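Long-range contacts in VESB protease (Vibrio cholerae, PDB 4LK4), which is a secreted serine protease of the trypsin-like S1 family that probably cleaves peptide bonds within protein substrates outside the bacterial cell: residues 89-94 with 103-108; 99-104 with 181-186; 44-49 with 118-123. The protein carries 1 engineered substitution. All blocks are in the same frame, centred on the assembly; numbering follows the deposited sequence.

Contact 1. Residues 89-94 with 103-108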
loop_
_atom_site.group_PDB
_atom_site.type_symbol
_atom_site.label_atom_id
_atom_site.label_comp_id
_atom_site.label_asym_id
_atom_site.label_seq_id
_atom_site.Cartn_x
_atom_site.Cartn_y
_atom_site.Cartn_z
ATOM N N ILE A 89 -6.445 -2.886 -5.026
ATOM C CA ILE A 89 -5.692 -2.550 -3.852
ATOM C C ILE A 89 -4.987 -3.812 -3.312
ATOM O O ILE A 89 -5.596 -4.867 -3.200
ATOM C CB ILE A 89 -6.604 -1.883 -2.811
ATOM C CG1 ILE A 89 -6.972 -0.474 -3.319
ATOM C CG2 ILE A 89 -5.876 -1.713 -1.476
ATOM C CD1 ILE A 89 -7.965 0.296 -2.465
ATOM N N TYR A 90 -3.689 -3.697 -3.038
ATOM C CA TYR A 90 -2.945 -4.747 -2.358
ATOM C C TYR A 90 -2.494 -4.200 -1.018
ATOM O O TYR A 90 -1.798 -3.198 -0.971
ATOM C CB TYR A 90 -1.740 -5.217 -3.196
ATOM C CG TYR A 90 -2.164 -5.564 -4.588
ATOM C CD1 TYR A 90 -2.201 -4.615 -5.585
ATOM C CD2 TYR A 90 -2.592 -6.822 -4.891
ATOM C CE1 TYR A 90 -2.645 -4.926 -6.859
ATOM C CE2 TYR A 90 -2.998 -7.153 -6.160
ATOM C CZ TYR A 90 -3.042 -6.199 -7.144
ATOM O OH TYR A 90 -3.493 -6.561 -8.412
ATOM N N ARG A 91 -2.920 -4.823 0.070
ATOM C CA ARG A 91 -2.428 -4.439 1.384
ATOM C C ARG A 91 -1.497 -5.493 1.909
ATOM O O ARG A 91 -1.599 -6.649 1.535
ATOM C CB ARG A 91 -3.590 -4.309 2.346
ATOM C CG ARG A 91 -4.632 -3.289 1.925
ATOM C CD ARG A 91 -5.919 -3.571 2.680
ATOM N NE ARG A 91 -6.109 -2.617 3.747
ATOM C CZ ARG A 91 -6.757 -2.835 4.888
ATOM N NH1 ARG A 91 -7.279 -4.022 5.190
ATOM N NH2 ARG A 91 -6.859 -1.825 5.754
ATOM N N HIS A 92 -0.600 -5.131 2.812
ATOM C CA HIS A 92 0.272 -6.137 3.376
ATOM C C HIS A 92 -0.572 -7.163 4.099
ATOM O O HIS A 92 -1.453 -6.813 4.856
ATOM C CB HIS A 92 1.278 -5.537 4.328
ATOM C CG HIS A 92 2.515 -6.361 4.455
ATOM N ND1 HIS A 92 2.571 -7.485 5.243
ATOM C CD2 HIS A 92 3.726 -6.259 3.859
ATOM C CE1 HIS A 92 3.767 -8.032 5.151
ATOM N NE2 HIS A 92 4.489 -7.309 4.315
ATOM N N LEU A 93 -0.320 -8.439 3.861
ATOM C CA LEU A 93 -1.148 -9.485 4.442
ATOM C C LEU A 93 -0.873 -9.691 5.942
ATOM O O LEU A 93 -1.673 -10.335 6.632
ATOM C CB LEU A 93 -0.996 -10.780 3.652
ATOM C CG LEU A 93 -1.627 -10.719 2.250
ATOM C CD1 LEU A 93 -1.439 -12.059 1.563
ATOM C CD2 LEU A 93 -3.113 -10.387 2.307
ATOM N N SER A 94 0.240 -9.129 6.427
ATOM C CA SER A 94 0.549 -9.030 7.864
ATOM C C SER A 94 0.169 -7.661 8.475
ATOM O O SER A 94 0.452 -7.392 9.641
ATOM C CB SER A 94 2.034 -9.354 8.118
ATOM O OG SER A 94 2.320 -10.697 7.681
ATOM N N ASP A 103 1.966 -1.256 7.830
ATOM C CA ASP A 103 0.950 -0.360 7.325
ATOM C C ASP A 103 1.365 0.122 5.956
ATOM O O ASP A 103 1.869 1.216 5.797
ATOM C CB ASP A 103 0.766 0.814 8.278
ATOM C CG ASP A 103 -0.451 1.664 7.957
ATOM O OD1 ASP A 103 -1.329 1.226 7.182
ATOM O OD2 ASP A 103 -0.524 2.793 8.510
ATOM N N ILE A 104 1.157 -0.725 4.959
ATOM C CA ILE A 104 1.536 -0.372 3.627
ATOM C C ILE A 104 0.598 -1.010 2.625
ATOM O O ILE A 104 0.091 -2.102 2.851
ATOM C CB ILE A 104 2.981 -0.794 3.373
ATOM C CG1 ILE A 104 3.472 -0.264 2.024
ATOM C CG2 ILE A 104 3.133 -2.308 3.474
ATOM C CD1 ILE A 104 4.958 -0.438 1.812
ATOM N N ALA A 105 0.393 -0.298 1.515
ATOM C CA ALA A 105 -0.512 -0.732 0.464
ATOM C C ALA A 105 -0.116 -0.199 -0.893
ATOM O O ALA A 105 0.492 0.833 -0.988
ATOM C CB ALA A 105 -1.939 -0.284 0.788
ATOM N N ILE A 106 -0.526 -0.904 -1.938
ATOM C CA ILE A 106 -0.344 -0.464 -3.319
ATOM C C ILE A 106 -1.722 -0.247 -3.931
ATOM O O ILE A 106 -2.604 -1.081 -3.775
ATOM C CB ILE A 106 0.378 -1.536 -4.176
ATOM C CG1 ILE A 106 1.820 -1.716 -3.706
ATOM C CG2 ILE A 106 0.336 -1.194 -5.662
ATOM C CD1 ILE A 106 2.639 -0.447 -3.758
ATOM N N VAL A 107 -1.891 0.875 -4.621
ATOM C CA VAL A 107 -3.080 1.081 -5.416
ATOM C C VAL A 107 -2.682 0.872 -6.867
ATOM O O VAL A 107 -1.805 1.557 -7.370
ATOM C CB VAL A 107 -3.674 2.481 -5.207
ATOM C CG1 VAL A 107 -4.986 2.623 -5.966
ATOM C CG2 VAL A 107 -3.887 2.740 -3.718
ATOM N N GLU A 108 -3.299 -0.124 -7.507
ATOM C CA GLU A 108 -3.147 -0.372 -8.914
ATOM C C GLU A 108 -4.232 0.444 -9.592
ATOM O O GLU A 108 -5.385 0.373 -9.196
ATOM C CB GLU A 108 -3.362 -1.847 -9.147
ATOM C CG GLU A 108 -3.187 -2.303 -10.580
ATOM C CD GLU A 108 -3.626 -3.733 -10.795
ATOM O OE1 GLU A 108 -2.919 -4.640 -10.291
ATOM O OE2 GLU A 108 -4.672 -3.936 -11.474
#
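Y90 contributes the largest buried area here, pairing with I106 through the backbone and reaching E108 with its hydroxyl. Strands 89-91 and 105-108 run antiparallel (169° between axes), neighbours in the N-terminal barrel of the protease. Y90 and I106 form the hydrogen-bonded pair: Y90 N to I106 O is 2.9 Å and I106 N to Y90 O is 2.8 Å. Beyond the strand end, H92 N extends the pairing to I104 O at 3.1 Å.

Ring atom CD1 of Y90 comes 4.3 Å from I106 CB. At the far end, Y90 OH donates to E108 OE1 over 2.7 Å; OE1 lies in the ring plane, while the hydroxyl meets it from above the carboxylate, 41° out of that plane. I104 makes its side-chain contact through CG2, 3.8 Å from H92 CB.

E108 OE2 is hydrogen-bonded to S249 and Q87, and Y90 OH also accepts a hydrogen bond from Y250 N. Both oxygens of the buried E108 carboxylate thus have hydrogen-bond partners, which would probably help stabilise its negative charge, and the tyrosine–glutamate pair joins the barrel to strand 248-258 of the C-terminal domain.

Contact 2. Residues 99-104 with 181-186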
loop_
_atom_site.group_PDB
_atom_site.type_symbol
_atom_site.label_atom_id
_atom_site.label_comp_id
_atom_site.label_asym_id
_atom_site.label_seq_id
_atom_site.Cartn_x
_atom_site.Cartn_y
_atom_site.Cartn_z
ATOM N N ASN A 99 -2.431 -2.099 15.986
ATOM C CA ASN A 99 -1.242 -1.273 16.231
ATOM C C ASN A 99 -0.547 -0.823 14.939
ATOM O O ASN A 99 0.577 -0.327 14.955
ATOM C CB ASN A 99 -0.276 -2.028 17.126
ATOM C CG ASN A 99 0.137 -3.377 16.540
ATOM O OD1 ASN A 99 -0.083 -3.684 15.346
ATOM N ND2 ASN A 99 0.731 -4.207 17.393
ATOM N N LEU A 100 -1.243 -0.987 13.826
ATOM C CA LEU A 100 -0.800 -0.532 12.524
ATOM C C LEU A 100 0.611 -0.952 12.098
ATOM O O LEU A 100 1.278 -0.206 11.381
ATOM C CB LEU A 100 -0.926 0.981 12.433
ATOM C CG LEU A 100 -2.298 1.637 12.604
ATOM C CD1 LEU A 100 -2.152 3.143 12.395
ATOM C CD2 LEU A 100 -3.269 1.085 11.590
ATOM N N LEU A 101 1.066 -2.131 12.495
ATOM C CA LEU A 101 2.267 -2.676 11.873
ATOM C C LEU A 101 2.011 -3.121 10.424
ATOM O O LEU A 101 0.920 -3.524 10.053
ATOM C CB LEU A 101 2.863 -3.841 12.667
ATOM C CG LEU A 101 3.219 -3.603 14.143
ATOM C CD1 LEU A 101 3.812 -4.876 14.732
ATOM C CD2 LEU A 101 4.171 -2.438 14.357
ATOM N N ASN A 102 3.063 -3.037 9.631
ATOM C CA ASN A 102 3.052 -3.345 8.227
ATOM C C ASN A 102 1.999 -2.547 7.515
ATOM O O ASN A 102 1.260 -3.072 6.697
ATOM C CB ASN A 102 2.882 -4.835 8.012
ATOM C CG ASN A 102 3.801 -5.634 8.895
ATOM O OD1 ASN A 102 5.022 -5.441 8.892
ATOM N ND2 ASN A 102 3.220 -6.516 9.691
ATOM N N ASP A 103 1.966 -1.256 7.830
ATOM C CA ASP A 103 0.950 -0.360 7.325
ATOM C C ASP A 103 1.365 0.122 5.956
ATOM O O ASP A 103 1.869 1.216 5.797
ATOM C CB ASP A 103 0.766 0.814 8.278
ATOM C CG ASP A 103 -0.451 1.664 7.957
ATOM O OD1 ASP A 103 -1.329 1.226 7.182
ATOM O OD2 ASP A 103 -0.524 2.793 8.510
ATOM N N ILE A 104 1.157 -0.725 4.959
ATOM C CA ILE A 104 1.536 -0.372 3.627
ATOM C C ILE A 104 0.598 -1.010 2.625
ATOM O O ILE A 104 0.091 -2.102 2.851
ATOM C CB ILE A 104 2.981 -0.794 3.373
ATOM C CG1 ILE A 104 3.472 -0.264 2.024
ATOM C CG2 ILE A 104 3.133 -2.308 3.474
ATOM C CD1 ILE A 104 4.958 -0.438 1.812
ATOM N N ASN A 181 15.873 -2.081 11.543
ATOM C CA ASN A 181 15.538 -2.928 10.442
ATOM C C ASN A 181 14.159 -3.517 10.728
ATOM O O ASN A 181 14.020 -4.708 10.950
ATOM C CB ASN A 181 16.597 -4.018 10.276
ATOM C CG ASN A 181 16.257 -4.986 9.179
ATOM O OD1 ASN A 181 15.666 -4.609 8.176
ATOM N ND2 ASN A 181 16.598 -6.249 9.374
ATOM N N SER A 182 13.148 -2.652 10.719
ATOM C CA SER A 182 11.772 -3.034 11.028
ATOM C C SER A 182 10.771 -2.176 10.249
ATOM O O SER A 182 11.132 -1.203 9.561
ATOM C CB SER A 182 11.494 -2.896 12.530
ATOM O OG SER A 182 11.803 -1.577 12.984
ATOM N N THR A 183 9.510 -2.560 10.419
ATOM C CA THR A 183 8.378 -2.039 9.718
ATOM C C THR A 183 8.175 -0.523 9.792
ATOM O O THR A 183 7.547 0.041 8.896
ATOM C CB THR A 183 7.078 -2.708 10.241
ATOM O OG1 THR A 183 5.956 -2.239 9.477
ATOM C CG2 THR A 183 6.814 -2.375 11.703
ATOM N N ASN A 184 8.596 0.121 10.871
ATOM C CA ASN A 184 8.373 1.541 10.960
ATOM C C ASN A 184 9.391 2.267 11.805
ATOM O O ASN A 184 10.164 1.642 12.544
ATOM C CB ASN A 184 6.938 1.851 11.409
ATOM C CG ASN A 184 6.571 1.222 12.746
ATOM O OD1 ASN A 184 7.421 0.823 13.528
ATOM N ND2 ASN A 184 5.282 1.164 13.017
ATOM N N PHE A 185 9.427 3.586 11.631
ATOM C CA PHE A 185 10.333 4.468 12.388
ATOM C C PHE A 185 9.629 5.771 12.751
ATOM O O PHE A 185 8.519 6.039 12.286
ATOM C CB PHE A 185 11.595 4.781 11.563
ATOM C CG PHE A 185 11.340 5.606 10.332
ATOM C CD1 PHE A 185 11.319 6.981 10.391
ATOM C CD2 PHE A 185 11.131 4.999 9.106
ATOM C CE1 PHE A 185 11.116 7.733 9.246
ATOM C CE2 PHE A 185 10.880 5.742 7.976
ATOM C CZ PHE A 185 10.884 7.112 8.045
ATOM N N CYS A 186 10.314 6.585 13.540
ATOM C CA CYS A 186 9.791 7.816 14.075
ATOM C C CYS A 186 10.570 9.007 13.573
ATOM O O CYS A 186 11.770 8.929 13.328
ATOM C CB CYS A 186 9.946 7.831 15.595
ATOM S SG CYS A 186 8.808 6.769 16.483
HETATM O O HOH W 1 3.056 0.661 15.100
HETATM O O HOH W 2 3.048 1.850 11.347
HETATM O O HOH W 3 4.174 0.338 9.300
#
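N102 and T183 meet beside the aspartate-histidine pair that is probably part of the catalytic triad, as in the trypsin family: D103, next in the chain to N102, hydrogen-bonds H56 ND1 and S216 OG through OD2. The loop 99-104 belongs to the connection between strands 82-91 and 105-109 of the first barrel; residues 181-186 lead into strand 184-189 of the other sheet. The link therefore spans the junction of the two halves of the protease.

One direct hydrogen bond crosses it: N102 N donates to T183 OG1 over 3.0 Å, with a moderately bent N-H...O angle of 141°. T183 OG1 stands anti to its own backbone N (chi1 -177°), which turns the hydroxyl toward the loop and leaves CG2 for apolar contact. That methyl meets L101 CD2 at 3.7 Å, the two side chains crossing at about a right angle. L101 CD2 also lies 4.0 Å from N184 ND2. The carboxamide of N102 has its own tie, ND2 to S94 O, earlier in the same inter-strand loop.

Three waters widen the narrow direct contact. N184 ND2 donates to two of them: water 1 donates in turn to N99 O, and water 2 to L100 O at 2.7 Å. One amide nitrogen thereby serves two successive loop carbonyls. Water 3 accepts from D103 N at 3.1 Å and also bonds T183 OG1, so this hydroxyl is linked to two consecutive loop amides, directly at N102 and through water at D103.

D103 itself is the centre of an inverse gamma turn, with a weak bond from I104 N to N102 O. The second-half residues thus grip the backbone on which D103 is carried, an arrangement consistent with the chymotrypsin fold, whose active site lies between two beta barrels.

Contact 3. Residues 44-49 with 118-123; sequences SFLGGR and ITLAGP
I118 and F45 supply the one backbone hydrogen bond between these segments, I118 N to F45 O at 3.0 Å. It is straight at both ends: the N-H...O angle is 165° and the C=O...N angle 179°. The carbonyl belongs to the end of strand 39-46, the amide to the irregular chain 118-123. T119 makes a backbone hydrogen bond to Q211 of strand 211-216, so the irregular chain is held from two different sheets.

Apolar packing is carried by L46, I118 and L120. The methyl CD2 of L46 sits against the fork of L120, 3.7 Å from L120 CD1 and equally near L120 CD2, with the two side chains crossing at about a right angle. The same CD2 approaches I118 CG2 at 4.1 Å and so touches both isoleucine and leucine. L46 and L120 both also touch L52 of the barrel and I241 of helix 238-243.

Mixed polar-apolar contacts complete the set. With CG1 of I118 anti to its backbone N (chi1 -159°), CG2 falls between the backbone N and the carbonyl carbon, and this methyl comes 3.6 Å from F45 O and 3.7 Å from S44 OG. Both oxygens have polar partners: F45 O is engaged by I118 N, and S44 OG by Q211 OE1.

Past L46 the chain turns a corner at residues 47-49, and G47 N lies 3.6 Å above the phenyl plane of F45, over the ring centre. The chemistry of the contact is thus a single directional bond backed by nonpolar contact between branched side chains, and these together join the start of the 118-123 segment to the first barrel.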
loop_
_atom_site.group_PDB
_atom_site.type_symbol
_atom_site.label_atom_id
_atom_site.label_comp_id
_atom_site.label_asym_id
_atom_site.label_seq_id
_atom_site.Cartn_x
_atom_site.Cartn_y
_atom_site.Cartn_z
ATOM N N SER A 44 2.150 8.323 -3.075
ATOM C CA SER A 44 3.221 8.661 -3.992
ATOM C C SER A 44 3.089 7.798 -5.241
ATOM O O SER A 44 2.594 6.671 -5.166
ATOM C CB SER A 44 4.591 8.491 -3.315
ATOM O OG SER A 44 4.996 7.145 -3.195
ATOM N N PHE A 45 3.474 8.331 -6.396
ATOM C CA PHE A 45 3.309 7.621 -7.662
ATOM C C PHE A 45 4.582 6.848 -7.978
ATOM O O PHE A 45 5.643 7.459 -8.023
ATOM C CB PHE A 45 2.988 8.616 -8.782
ATOM C CG PHE A 45 2.818 7.966 -10.143
ATOM C CD1 PHE A 45 1.980 6.894 -10.306
ATOM C CD2 PHE A 45 3.504 8.454 -11.269
ATOM C CE1 PHE A 45 1.829 6.305 -11.552
ATOM C CE2 PHE A 45 3.356 7.863 -12.512
ATOM C CZ PHE A 45 2.524 6.784 -12.650
ATOM N N LEU A 46 4.499 5.527 -8.169
ATOM C CA LEU A 46 5.724 4.718 -8.388
ATOM C C LEU A 46 6.070 4.520 -9.857
ATOM O O LEU A 46 7.147 4.032 -10.186
ATOM C CB LEU A 46 5.624 3.354 -7.731
ATOM C CG LEU A 46 5.348 3.361 -6.239
ATOM C CD1 LEU A 46 4.950 1.983 -5.767
ATOM C CD2 LEU A 46 6.560 3.824 -5.471
ATOM N N GLY A 47 5.161 4.911 -10.744
ATOM C CA GLY A 47 5.350 4.706 -12.183
ATOM C C GLY A 47 4.307 3.721 -12.694
ATOM O O GLY A 47 3.764 2.887 -11.929
ATOM N N GLY A 48 4.008 3.835 -13.986
ATOM C CA GLY A 48 3.065 2.935 -14.632
ATOM C C GLY A 48 1.719 3.164 -14.037
ATOM O O GLY A 48 1.212 4.243 -14.111
ATOM N N ARG A 49 1.155 2.153 -13.411
ATOM C CA ARG A 49 -0.166 2.283 -12.832
ATOM C C ARG A 49 -0.167 2.073 -11.312
ATOM O O ARG A 49 -1.188 1.713 -10.751
ATOM C CB ARG A 49 -1.149 1.327 -13.538
ATOM C CG ARG A 49 -0.817 -0.165 -13.428
ATOM C CD ARG A 49 -1.969 -1.053 -13.853
ATOM N NE ARG A 49 -1.986 -1.252 -15.306
ATOM C CZ ARG A 49 -2.961 -0.881 -16.139
ATOM N NH1 ARG A 49 -4.058 -0.271 -15.704
ATOM N NH2 ARG A 49 -2.824 -1.114 -17.434
ATOM N N ILE A 118 8.252 8.917 -8.132
ATOM C CA ILE A 118 9.148 9.129 -7.026
ATOM C C ILE A 118 10.234 8.059 -7.042
ATOM O O ILE A 118 10.065 7.008 -7.621
ATOM C CB ILE A 118 8.375 9.090 -5.704
ATOM C CG1 ILE A 118 9.179 9.822 -4.619
ATOM C CG2 ILE A 118 7.978 7.652 -5.318
ATOM C CD1 ILE A 118 8.299 10.283 -3.472
ATOM N N THR A 119 11.356 8.351 -6.425
ATOM C CA THR A 119 12.422 7.403 -6.280
ATOM C C THR A 119 12.354 6.944 -4.849
ATOM O O THR A 119 12.320 7.757 -3.918
ATOM C CB THR A 119 13.779 8.053 -6.618
ATOM O OG1 THR A 119 13.762 8.475 -7.989
ATOM C CG2 THR A 119 14.935 7.061 -6.415
ATOM N N LEU A 120 12.286 5.632 -4.681
ATOM C CA LEU A 120 12.166 5.038 -3.368
ATOM C C LEU A 120 13.536 4.846 -2.793
ATOM O O LEU A 120 14.494 4.669 -3.527
ATOM C CB LEU A 120 11.460 3.691 -3.468
ATOM C CG LEU A 120 9.983 3.691 -3.851
ATOM C CD1 LEU A 120 9.420 2.286 -3.722
ATOM C CD2 LEU A 120 9.193 4.626 -2.978
ATOM N N ALA A 121 13.644 4.889 -1.473
ATOM C CA ALA A 121 14.929 4.645 -0.824
ATOM C C ALA A 121 15.375 3.173 -1.017
ATOM O O ALA A 121 14.547 2.265 -1.092
ATOM C CB ALA A 121 14.835 4.979 0.649
ATOM N N GLY A 122 16.691 2.970 -1.083
ATOM C CA GLY A 122 17.286 1.663 -1.284
ATOM C C GLY A 122 17.089 0.794 -0.066
ATOM O O GLY A 122 16.932 1.285 1.044
ATOM N N PRO A 123 17.098 -0.516 -0.259
ATOM C CA PRO A 123 16.910 -1.406 0.901
ATOM C C PRO A 123 17.857 -1.097 2.076
ATOM O O PRO A 123 17.471 -1.252 3.224
ATOM C CB PRO A 123 17.216 -2.800 0.340
ATOM C CG PRO A 123 17.203 -2.667 -1.152
ATOM C CD PRO A 123 17.378 -1.234 -1.518
#

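How the contacts relate
From the N terminus, residues 44-49 come first, at the end of a first-barrel strand, and meet their partner only at 118-123; contact 3 thus closes a long loop holding much of the first barrel. Contact 1 is nested inside it, a short return between neighbouring strands of that barrel, and the two touch where E108 packs on R49 and I106 on L46. Contact 2 starts within the connection that contact 1 closes, sharing D103 and I104, and runs on to 181-186, crossing contact 3. Contact 1 therefore builds the first barrel internally, whereas contact 3 binds the outgoing chain to it and contact 2 joins it to the second sheet.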